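Local coordinates for molybdenum cofactor carrier protein (Chlamydomonas reinhardtii, PDB 2IZ6), which probably binds the molybdenum cofactor and carries it, keeping it in store for the enzymes that need it, at residues 11-23 with 107-120. Numbering follows the deposited sequence.
Sequences GRKPIIGVMGPGK and SSNVLVAVGMGPGT
L111 holds CG anti to its backbone N (chi1 -180°), which brings its CD1 methyl to M19. In the modelled conformer, M19 has CG anti to its carbonyl carbon (chi1 -65°) and then bends at chi2. In that conformer L111 CD1 lies 3.5 Å from M19 CG, and the same methyl packs over G17. A CB on G17 would crowd L111 CD1 and S108 CB. Strands 15-19 and 110-114 run parallel, side by side. G17 N bonds V110 O, and G17 O accepts V112 N at 2.8 Å. M19 repeats the pattern, its N on V112 O and its O taking V114 N at 2.9 Å. At the start of the pair, I15 O accepts N109 N at 2.7 Å and a weak bond from N109 ND2. On the other face, I16 CG2 meets V112 CG2 at 4.0 Å, and V168 of helix 161-173 covers both residues. Past the strand ends, P21 CD sits 3.4 Å from V114 O, and its ring reaches the backbone of M116. A glycine in place of P21 would probably open a gap beside V114 and M116 and leave the loop after G20 freer to move. The first turn of helix 118-129 packs T120 OG1 against the backbone of G20. These are neighbouring central strands of a parallel Rossmann-like sheet. Both strands end in glycine-rich loops, and the second leads into helix 118-129, consistent with the SLOG family.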
# COMPACT_ATOMS: atom_id res chain seq x y z
N GLY A 11 -21.26 -5.53 19.53
CA GLY A 11 -22.57 -5.36 18.81
C GLY A 11 -22.45 -4.89 17.35
O GLY A 11 -23.39 -4.33 16.76
N ARG A 12 -21.29 -5.12 16.77
CA ARG A 12 -20.99 -4.71 15.38
C ARG A 12 -21.66 -5.63 14.38
O ARG A 12 -21.60 -6.84 14.61
CB ARG A 12 -19.49 -4.91 15.25
CG ARG A 12 -18.78 -4.14 14.26
CD ARG A 12 -17.32 -3.96 14.74
NE ARG A 12 -17.27 -2.98 15.79
CZ ARG A 12 -16.42 -2.97 16.83
NH1 ARG A 12 -15.53 -3.93 17.02
NH2 ARG A 12 -16.45 -1.96 17.69
N LYS A 13 -22.18 -5.13 13.24
CA LYS A 13 -22.64 -6.03 12.16
C LYS A 13 -21.43 -6.73 11.52
O LYS A 13 -20.37 -6.09 11.28
CB LYS A 13 -23.40 -5.31 10.99
CG LYS A 13 -24.83 -4.71 11.18
CD LYS A 13 -25.23 -4.28 9.76
CE LYS A 13 -26.54 -3.57 9.69
NZ LYS A 13 -26.72 -3.10 8.25
N PRO A 14 -21.55 -8.07 11.29
CA PRO A 14 -20.53 -8.80 10.51
C PRO A 14 -20.34 -8.18 9.16
O PRO A 14 -21.28 -7.59 8.60
CB PRO A 14 -21.12 -10.24 10.44
CG PRO A 14 -22.06 -10.33 11.60
CD PRO A 14 -22.60 -8.96 11.81
N ILE A 15 -19.12 -8.32 8.63
CA ILE A 15 -18.76 -7.84 7.33
C ILE A 15 -18.34 -9.08 6.58
O ILE A 15 -17.45 -9.83 6.99
CB ILE A 15 -17.62 -6.88 7.40
CG1 ILE A 15 -18.03 -5.62 8.23
CG2 ILE A 15 -17.21 -6.46 5.97
CD1 ILE A 15 -16.90 -4.61 8.34
N ILE A 16 -19.01 -9.31 5.49
CA ILE A 16 -18.70 -10.44 4.57
C ILE A 16 -18.14 -9.88 3.32
O ILE A 16 -18.77 -9.10 2.62
CB ILE A 16 -19.97 -11.33 4.28
CG1 ILE A 16 -20.69 -11.70 5.58
CG2 ILE A 16 -19.60 -12.54 3.44
CD1 ILE A 16 -19.89 -12.32 6.66
N GLY A 17 -16.95 -10.35 2.99
CA GLY A 17 -16.29 -9.96 1.78
C GLY A 17 -16.65 -10.87 0.63
O GLY A 17 -16.82 -12.05 0.79
N VAL A 18 -16.78 -10.30 -0.57
CA VAL A 18 -17.05 -11.05 -1.74
C VAL A 18 -16.05 -10.65 -2.80
O VAL A 18 -15.83 -9.48 -3.06
CB VAL A 18 -18.48 -10.84 -2.26
CG1 VAL A 18 -18.74 -11.48 -3.63
CG2 VAL A 18 -19.45 -11.30 -1.22
N MET A 19 -15.49 -11.65 -3.44
CA MET A 19 -14.51 -11.47 -4.53
C MET A 19 -14.88 -12.32 -5.70
O MET A 19 -15.35 -13.45 -5.55
CB MET A 19 -13.20 -12.00 -4.06
CG MET A 19 -12.60 -11.32 -2.96
SD MET A 19 -11.55 -9.95 -3.51
CE MET A 19 -11.55 -9.99 -5.34
N GLY A 20 -14.62 -11.82 -6.90
CA GLY A 20 -14.72 -12.64 -8.01
C GLY A 20 -14.14 -11.88 -9.18
O GLY A 20 -13.75 -10.71 -9.03
N PRO A 21 -14.05 -12.56 -10.30
CA PRO A 21 -13.53 -11.94 -11.55
C PRO A 21 -14.49 -10.88 -12.11
O PRO A 21 -15.68 -10.86 -11.75
CB PRO A 21 -13.39 -13.12 -12.49
CG PRO A 21 -14.24 -14.15 -11.96
CD PRO A 21 -14.39 -13.96 -10.50
N GLY A 22 -13.97 -10.03 -12.97
CA GLY A 22 -14.74 -9.00 -13.62
C GLY A 22 -15.44 -9.53 -14.86
O GLY A 22 -15.46 -10.76 -15.13
N LYS A 23 -16.03 -8.59 -15.58
CA LYS A 23 -16.95 -8.86 -16.68
C LYS A 23 -16.50 -10.04 -17.57
O LYS A 23 -17.14 -11.10 -17.59
CB LYS A 23 -17.12 -7.57 -17.52
CG LYS A 23 -18.34 -7.53 -18.41
CD LYS A 23 -18.69 -6.11 -18.84
CE LYS A 23 -18.99 -6.04 -20.33
NZ LYS A 23 -19.82 -4.84 -20.70
N SER A 107 -10.72 -6.79 6.67
CA SER A 107 -11.81 -6.24 7.41
C SER A 107 -12.94 -7.25 7.55
O SER A 107 -13.78 -7.10 8.40
CB SER A 107 -12.37 -5.01 6.69
OG SER A 107 -11.32 -4.11 6.28
N SER A 108 -13.00 -8.17 6.60
CA SER A 108 -14.13 -9.11 6.59
C SER A 108 -13.99 -10.23 7.61
O SER A 108 -12.91 -10.71 7.90
CB SER A 108 -14.31 -9.72 5.23
OG SER A 108 -13.20 -10.55 4.96
N ASN A 109 -15.13 -10.69 8.16
CA ASN A 109 -15.13 -11.86 9.04
C ASN A 109 -14.93 -13.19 8.29
O ASN A 109 -14.29 -14.13 8.71
CB ASN A 109 -16.47 -11.94 9.77
CG ASN A 109 -16.66 -10.84 10.75
OD1 ASN A 109 -16.21 -10.95 11.89
ND2 ASN A 109 -17.26 -9.77 10.33
N VAL A 110 -15.49 -13.20 7.10
CA VAL A 110 -15.38 -14.32 6.14
C VAL A 110 -15.33 -13.76 4.79
O VAL A 110 -16.00 -12.80 4.47
CB VAL A 110 -16.64 -15.25 6.19
CG1 VAL A 110 -16.41 -16.54 5.33
CG2 VAL A 110 -16.92 -15.63 7.58
N LEU A 111 -14.49 -14.35 3.93
CA LEU A 111 -14.37 -13.97 2.50
C LEU A 111 -14.99 -15.05 1.61
O LEU A 111 -14.71 -16.24 1.79
CB LEU A 111 -12.87 -13.75 2.13
CG LEU A 111 -12.51 -13.33 0.70
CD1 LEU A 111 -13.13 -11.97 0.42
CD2 LEU A 111 -11.03 -13.28 0.46
N VAL A 112 -15.89 -14.67 0.70
CA VAL A 112 -16.47 -15.60 -0.23
C VAL A 112 -16.01 -15.25 -1.62
O VAL A 112 -16.13 -14.10 -2.08
CB VAL A 112 -18.02 -15.50 -0.22
CG1 VAL A 112 -18.64 -16.52 -1.08
CG2 VAL A 112 -18.60 -15.72 1.17
N ALA A 113 -15.40 -16.23 -2.30
CA ALA A 113 -15.01 -16.13 -3.69
C ALA A 113 -16.12 -16.79 -4.53
O ALA A 113 -16.49 -17.94 -4.28
CB ALA A 113 -13.70 -16.84 -3.93
N VAL A 114 -16.61 -16.05 -5.51
CA VAL A 114 -17.56 -16.58 -6.47
C VAL A 114 -16.79 -16.62 -7.80
O VAL A 114 -16.48 -15.57 -8.37
CB VAL A 114 -18.81 -15.65 -6.63
CG1 VAL A 114 -19.77 -16.23 -7.58
CG2 VAL A 114 -19.45 -15.43 -5.32
N GLY A 115 -16.41 -17.80 -8.22
CA GLY A 115 -15.52 -17.95 -9.38
C GLY A 115 -14.09 -17.57 -9.03
O GLY A 115 -13.73 -17.33 -7.85
N MET A 116 -13.24 -17.54 -10.07
CA MET A 116 -11.80 -17.54 -9.83
C MET A 116 -11.05 -16.94 -11.00
O MET A 116 -11.46 -17.13 -12.15
CB MET A 116 -11.31 -18.96 -9.63
CG MET A 116 -9.85 -19.07 -9.13
SD MET A 116 -9.39 -18.23 -7.71
CE MET A 116 -10.60 -18.81 -6.45
N GLY A 117 -10.03 -16.13 -10.69
CA GLY A 117 -9.09 -15.57 -11.65
C GLY A 117 -7.88 -15.13 -10.82
O GLY A 117 -7.86 -15.39 -9.63
N PRO A 118 -6.84 -14.57 -11.46
CA PRO A 118 -5.59 -14.27 -10.73
C PRO A 118 -5.84 -13.30 -9.58
O PRO A 118 -5.35 -13.52 -8.49
CB PRO A 118 -4.69 -13.66 -11.80
CG PRO A 118 -5.20 -14.24 -13.06
CD PRO A 118 -6.67 -14.43 -12.90
N GLY A 119 -6.56 -12.19 -9.77
CA GLY A 119 -6.76 -11.26 -8.66
C GLY A 119 -7.49 -11.92 -7.51
O GLY A 119 -7.17 -11.68 -6.33
N THR A 120 -8.54 -12.67 -7.80
CA THR A 120 -9.29 -13.39 -6.82
C THR A 120 -8.39 -14.35 -6.06
O THR A 120 -8.44 -14.42 -4.88
CB THR A 120 -10.52 -14.04 -7.43
OG1 THR A 120 -11.31 -12.93 -7.83
CG2 THR A 120 -11.28 -14.85 -6.36